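Local atomic coordinates of 2-methyl-aconitate isomerase (Shewanella oneidensis, PDB entry 5K87), a protein that isomerises 2-methyl-trans-aconitate to 2-methyl-cis-aconitate by base-catalysed proton abstraction in the 2-methylcitrate route of propionate breakdown. Residues V89-G94 with S106-N111; T17-G22 with T113-A118. The protein carries 1 engineered substitution. All blocks are in the same frame, centred on the assembly; numbering follows the deposited sequence. Where two conformers were deposited one is given.

From the N terminus, the chain first lays down 17-22 at the end of strand 12-21. It then runs through several strands to 89-94, on strand 89-96, and turns back through 106-111, which closes the short loop of interaction 1. The next residues enter helix 113-122, and 113-118 packs against 17-22 to close the much longer loop of interaction 2, which encloses the first. The two also touch directly: Y91 lies beside T113 and V116, and N111 packs on G21 and G22. Together they set one helix and the active-site loop leading into it against strands 12-21 and 89-96, an arrangement consistent with the helix-filled barrel of the diaminopimelate epimerase fold.

Interaction 1: residues V89-G94 with S106-N111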
loop_
_atom_site.group_PDB
_atom_site.type_symbol
_atom_site.label_atom_id
_atom_site.label_comp_id
_atom_site.label_asym_id
_atom_site.label_seq_id
_atom_site.Cartn_x
_atom_site.Cartn_y
_atom_site.Cartn_z
ATOM N N VAL A 89 -7.924 -1.430 -28.909
ATOM C CA VAL A 89 -8.078 -2.193 -27.686
ATOM C C VAL A 89 -9.242 -1.617 -26.892
ATOM O O VAL A 89 -9.442 -0.399 -26.884
ATOM C CB VAL A 89 -6.753 -2.173 -26.858
ATOM C CG1 VAL A 89 -6.359 -0.753 -26.483
ATOM C CG2 VAL A 89 -6.851 -3.067 -25.620
ATOM N N ASP A 90 -10.024 -2.485 -26.258
ATOM C CA ASP A 90 -11.079 -2.069 -25.336
ATOM C C ASP A 90 -10.557 -2.102 -23.902
ATOM O O ASP A 90 -9.905 -3.072 -23.481
ATOM C CB ASP A 90 -12.285 -2.997 -25.416
ATOM C CG ASP A 90 -13.114 -2.800 -26.663
ATOM O OD1 ASP A 90 -12.826 -1.891 -27.464
ATOM O OD2 ASP A 90 -14.087 -3.568 -26.823
ATOM N N TYR A 91 -10.903 -1.068 -23.145
ATOM C CA TYR A 91 -10.363 -0.846 -21.806
ATOM C C TYR A 91 -11.506 -0.705 -20.799
ATOM O O TYR A 91 -12.321 0.216 -20.906
ATOM C CB TYR A 91 -9.503 0.419 -21.867
ATOM C CG TYR A 91 -9.092 1.111 -20.578
ATOM C CD1 TYR A 91 -8.971 0.430 -19.368
ATOM C CD2 TYR A 91 -8.808 2.472 -20.587
ATOM C CE1 TYR A 91 -8.577 1.093 -18.210
ATOM C CE2 TYR A 91 -8.408 3.137 -19.437
ATOM C CZ TYR A 91 -8.304 2.440 -18.256
ATOM O OH TYR A 91 -7.917 3.087 -17.104
ATOM N N LEU A 92 -11.553 -1.626 -19.835
ATOM C CA LEU A 92 -12.441 -1.505 -18.682
ATOM C C LEU A 92 -11.631 -1.262 -17.420
ATOM O O LEU A 92 -10.659 -1.979 -17.140
ATOM C CB LEU A 92 -13.292 -2.756 -18.486
ATOM C CG LEU A 92 -14.482 -2.931 -19.425
ATOM C CD1 LEU A 92 -15.085 -4.320 -19.243
ATOM C CD2 LEU A 92 -15.526 -1.853 -19.166
ATOM N N PHE A 93 -12.025 -0.243 -16.669
ATOM C CA PHE A 93 -11.416 0.074 -15.392
ATOM C C PHE A 93 -12.373 -0.259 -14.261
ATOM O O PHE A 93 -13.536 0.176 -14.273
ATOM C CB PHE A 93 -11.071 1.559 -15.329
ATOM C CG PHE A 93 -10.628 2.006 -13.977
ATOM C CD1 PHE A 93 -9.479 1.479 -13.407
ATOM C CD2 PHE A 93 -11.356 2.937 -13.259
ATOM C CE1 PHE A 93 -9.057 1.868 -12.144
ATOM C CE2 PHE A 93 -10.932 3.331 -11.994
ATOM C CZ PHE A 93 -9.784 2.791 -11.442
ATOM N N GLY A 94 -11.893 -1.014 -13.281
ATOM C CA GLY A 94 -12.670 -1.336 -12.097
ATOM C C GLY A 94 -12.051 -0.735 -10.852
ATOM O O GLY A 94 -10.929 -1.090 -10.467
ATOM N N SER A 106 -18.174 2.649 -13.255
ATOM C CA SER A 106 -18.800 3.842 -13.824
ATOM C C SER A 106 -17.830 4.867 -14.416
ATOM O O SER A 106 -18.269 5.833 -15.042
ATOM C CB SER A 106 -19.700 4.525 -12.784
ATOM O OG SER A 106 -18.948 5.144 -11.759
ATOM N N GLY A 107 -16.530 4.679 -14.229
ATOM C CA GLY A 107 -15.582 5.682 -14.673
ATOM C C GLY A 107 -14.326 5.140 -15.318
ATOM O O GLY A 107 -14.041 3.936 -15.285
ATOM N N ASN A 108 -13.561 6.050 -15.900
ATOM C CA ASN A 108 -12.240 5.759 -16.432
ATOM C C ASN A 108 -11.190 5.953 -15.336
ATOM O O ASN A 108 -11.480 6.504 -14.267
ATOM C CB ASN A 108 -11.994 6.719 -17.609
ATOM C CG ASN A 108 -10.670 6.504 -18.302
ATOM O OD1 ASN A 108 -10.129 5.399 -18.330
ATOM N ND2 ASN A 108 -10.152 7.570 -18.900
ATOM N N CYS A 109 -9.984 5.464 -15.600
ATOM C CA CYS A 109 -8.812 5.853 -14.833
ATOM C C CYS A 109 -7.819 6.481 -15.794
ATOM O O CYS A 109 -7.308 5.820 -16.700
ATOM C CB CYS A 109 -8.164 4.668 -14.126
ATOM S SG CYS A 109 -6.696 5.206 -13.211
ATOM N N GLY A 110 -7.549 7.765 -15.613
ATOM C CA GLY A 110 -6.669 8.485 -16.510
ATOM C C GLY A 110 -5.209 8.141 -16.334
ATOM O O GLY A 110 -4.476 8.040 -17.318
ATOM N N ASN A 111 -4.771 7.973 -15.093
ATOM C CA ASN A 111 -3.375 7.644 -14.841
ATOM C C ASN A 111 -2.967 6.318 -15.452
ATOM O O ASN A 111 -1.842 6.171 -15.930
ATOM C CB ASN A 111 -3.061 7.668 -13.354
ATOM C CG ASN A 111 -2.709 9.054 -12.876
ATOM O OD1 ASN A 111 -1.713 9.633 -13.317
ATOM N ND2 ASN A 111 -3.523 9.611 -11.985
#
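The carbonyl oxygen of C109 is gripped by the phenol of Y91, whose OH donates a hydrogen bond of 2.8 Å to C109 O. The donor lies in the carbonyl plane on a lone pair, with a C=O...donor angle of 122°. T113 OG1, four residues further on, adds a weak second bond to the same oxygen. A tyrosine suits this place because its rigid ring carries the hydroxyl from the strand across to the loop. Its OH also lies 3.4 Å from C109 CB. N108 crosses the tyrosine at about a right angle, its amide plane turned 76° from the ring, and N108 OD1 approaches Y91 CE2 to 3.1 Å.

Two residues along the strand, F93 offers a flat apolar surface. With CG anti to the backbone N (chi1 171°), the F93 ring is carried toward the loop, and C109 CB sits 3.4 Å above its plane, almost directly over the centre, in a CH-pi contact. C109 SG is also over this face, 4.5 Å from the F93 ring centroid, a sulfur-aromatic contact. At the ring's edge, in its plane, G107 O comes within 3.5 Å of F93 CD2, where the polarised ring hydrogens suit an oxygen.

C109 is the inferred proton donor/acceptor of the active site, and the backbone N-H groups of G110 and N111 just after it bind a malonate ion. The phenol holds the cysteine's backbone while the phenyl face supports its side chain, so the two aromatic residues form a second shell that probably helps to position the cysteine sulfur beside the ligand site.

Interaction 2: residues T17-G22 with T113-A118; sequences TYMRGG and TAAVGA
M19 and A115 carry the apolar part of this contact, which holds a strand end against the first turns of a helix. M19 CE rests 3.7 Å from A115 CB and reaches A118 CB at 4.3 Å. The two alanines are three residues apart and so share one side of the helix, where their small methyls admit the long methionine. The thioether chain runs extended to its sulfur and then bends at chi3 (65°), which turns CE to the alanines. M19 SD itself lies 3.9 Å from A115 O, so the flexible, apolar end of methionine fits both methyls and main chain.

Backbone packing continues the contact at G21. G21 CA lies 4.0 Å from A115 CB, and any CB on this glycine would be directed at the helix, tight against that methyl; the absence of a side chain lets strand and helix come close. R20 O also touches the A115 methyl. G22, with its positive phi of 54°, takes a turn that favours glycine as the chain leaves the strand.

The polar bonds lie on the other side of the strand. R20, directed away from the helix, donates from NH1 to G22 O at 2.9 Å, the acceptor close to the guanidinium plane, and so braces the turn. Its NE forms a salt bridge with D64 of the second subunit, while S385 also accepts from NH1.

The axes of strand 17-21 and helix 113-118 approach to 7.1 Å, their N-to-C directions 130° apart. R20 pairs through its backbone with R387 of strand 374-391, a neighbour of strand 12-21. M19, A115 and V116 all pack on F28 of strand 24-30, and T113 and A114 meet strand 179-184. Strands 12-21, 24-30 and 179-184 all pack on helix 113-122, consistent with the central helix of a diaminopimelate epimerase-like domain.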
loop_
_atom_site.group_PDB
_atom_site.type_symbol
_atom_site.label_atom_id
_atom_site.label_comp_id
_atom_site.label_asym_id
_atom_site.label_seq_id
_atom_site.Cartn_x
_atom_site.Cartn_y
_atom_site.Cartn_z
ATOM N N THR A 17 -0.576 -8.714 -14.916
ATOM C CA THR A 17 0.579 -7.837 -14.838
ATOM C C THR A 17 0.248 -6.696 -13.887
ATOM O O THR A 17 -0.799 -6.049 -14.022
ATOM C CB THR A 17 0.922 -7.261 -16.214
ATOM O OG1 THR A 17 1.102 -8.334 -17.146
ATOM C CG2 THR A 17 2.198 -6.459 -16.144
ATOM N N TYR A 18 1.139 -6.434 -12.945
ATOM C CA TYR A 18 0.987 -5.353 -11.995
ATOM C C TYR A 18 1.840 -4.193 -12.499
ATOM O O TYR A 18 3.055 -4.361 -12.723
ATOM C CB TYR A 18 1.460 -5.864 -10.641
ATOM C CG TYR A 18 1.354 -4.930 -9.465
ATOM C CD1 TYR A 18 0.148 -4.331 -9.109
ATOM C CD2 TYR A 18 2.461 -4.701 -8.669
ATOM C CE1 TYR A 18 0.077 -3.517 -7.980
ATOM C CE2 TYR A 18 2.393 -3.897 -7.558
ATOM C CZ TYR A 18 1.203 -3.311 -7.224
ATOM O OH TYR A 18 1.180 -2.518 -6.101
ATOM N N MET A 19 1.203 -3.042 -12.733
ATOM C CA MET A 19 1.866 -1.916 -13.393
ATOM C C MET A 19 1.646 -0.626 -12.646
ATOM O O MET A 19 0.595 -0.434 -12.014
ATOM C CB MET A 19 1.341 -1.709 -14.818
ATOM C CG MET A 19 1.445 -2.928 -15.697
ATOM S SD MET A 19 0.985 -2.595 -17.406
ATOM C CE MET A 19 2.256 -1.439 -17.921
ATOM N N ARG A 20 2.624 0.271 -12.728
ATOM C CA ARG A 20 2.376 1.679 -12.459
ATOM C C ARG A 20 1.977 2.380 -13.754
ATOM O O ARG A 20 2.630 2.198 -14.792
ATOM C CB ARG A 20 3.611 2.371 -11.881
ATOM C CG ARG A 20 3.381 3.859 -11.674
ATOM C CD ARG A 20 4.637 4.645 -11.267
ATOM N NE ARG A 20 5.679 4.640 -12.298
ATOM C CZ ARG A 20 5.630 5.336 -13.429
ATOM N NH1 ARG A 20 4.587 6.106 -13.710
ATOM N NH2 ARG A 20 6.639 5.251 -14.294
ATOM N N GLY A 21 0.896 3.156 -13.710
ATOM C CA GLY A 21 0.560 4.084 -14.776
ATOM C C GLY A 21 0.372 5.446 -14.146
ATOM O O GLY A 21 -0.439 5.586 -13.234
ATOM N N GLY A 22 1.129 6.443 -14.595
ATOM C CA GLY A 22 1.081 7.742 -13.950
ATOM C C GLY A 22 1.357 7.596 -12.461
ATOM O O GLY A 22 2.305 6.910 -12.058
ATOM N N THR A 113 -4.031 5.021 -18.154
ATOM C CA THR A 113 -4.143 4.995 -19.608
ATOM C C THR A 113 -2.808 4.709 -20.325
ATOM O O THR A 113 -2.763 3.951 -21.286
ATOM C CB THR A 113 -4.813 6.286 -20.123
ATOM O OG1 THR A 113 -6.202 6.271 -19.760
ATOM C CG2 THR A 113 -4.697 6.388 -21.623
ATOM N N ALA A 114 -1.716 5.307 -19.857
ATOM C CA ALA A 114 -0.406 5.012 -20.449
ATOM C C ALA A 114 -0.043 3.529 -20.303
ATOM O O ALA A 114 0.530 2.916 -21.206
ATOM C CB ALA A 114 0.672 5.877 -19.810
ATOM N N ALA A 115 -0.362 2.957 -19.142
ATOM C CA ALA A 115 -0.120 1.543 -18.904
ATOM C C ALA A 115 -1.021 0.666 -19.769
ATOM O O ALA A 115 -0.596 -0.408 -20.201
ATOM C CB ALA A 115 -0.273 1.210 -17.428
ATOM N N VAL A 116 -2.244 1.112 -20.043
ATOM C CA VAL A 116 -3.125 0.398 -20.957
ATOM C C VAL A 116 -2.485 0.274 -22.337
ATOM O O VAL A 116 -2.479 -0.798 -22.937
ATOM C CB VAL A 116 -4.495 1.105 -21.059
ATOM C CG1 VAL A 116 -5.287 0.597 -22.251
ATOM C CG2 VAL A 116 -5.270 0.928 -19.760
ATOM N N GLY A 117 -1.933 1.380 -22.834
ATOM C CA GLY A 117 -1.292 1.362 -24.137
ATOM C C GLY A 117 -0.134 0.388 -24.178
ATOM O O GLY A 117 -0.020 -0.416 -25.102
ATOM N N ALA A 118 0.727 0.466 -23.169
ATOM C CA ALA A 118 1.872 -0.430 -23.073
ATOM C C ALA A 118 1.449 -1.892 -22.956
ATOM O O ALA A 118 2.015 -2.768 -23.624
ATOM C CB ALA A 118 2.749 -0.041 -21.905
#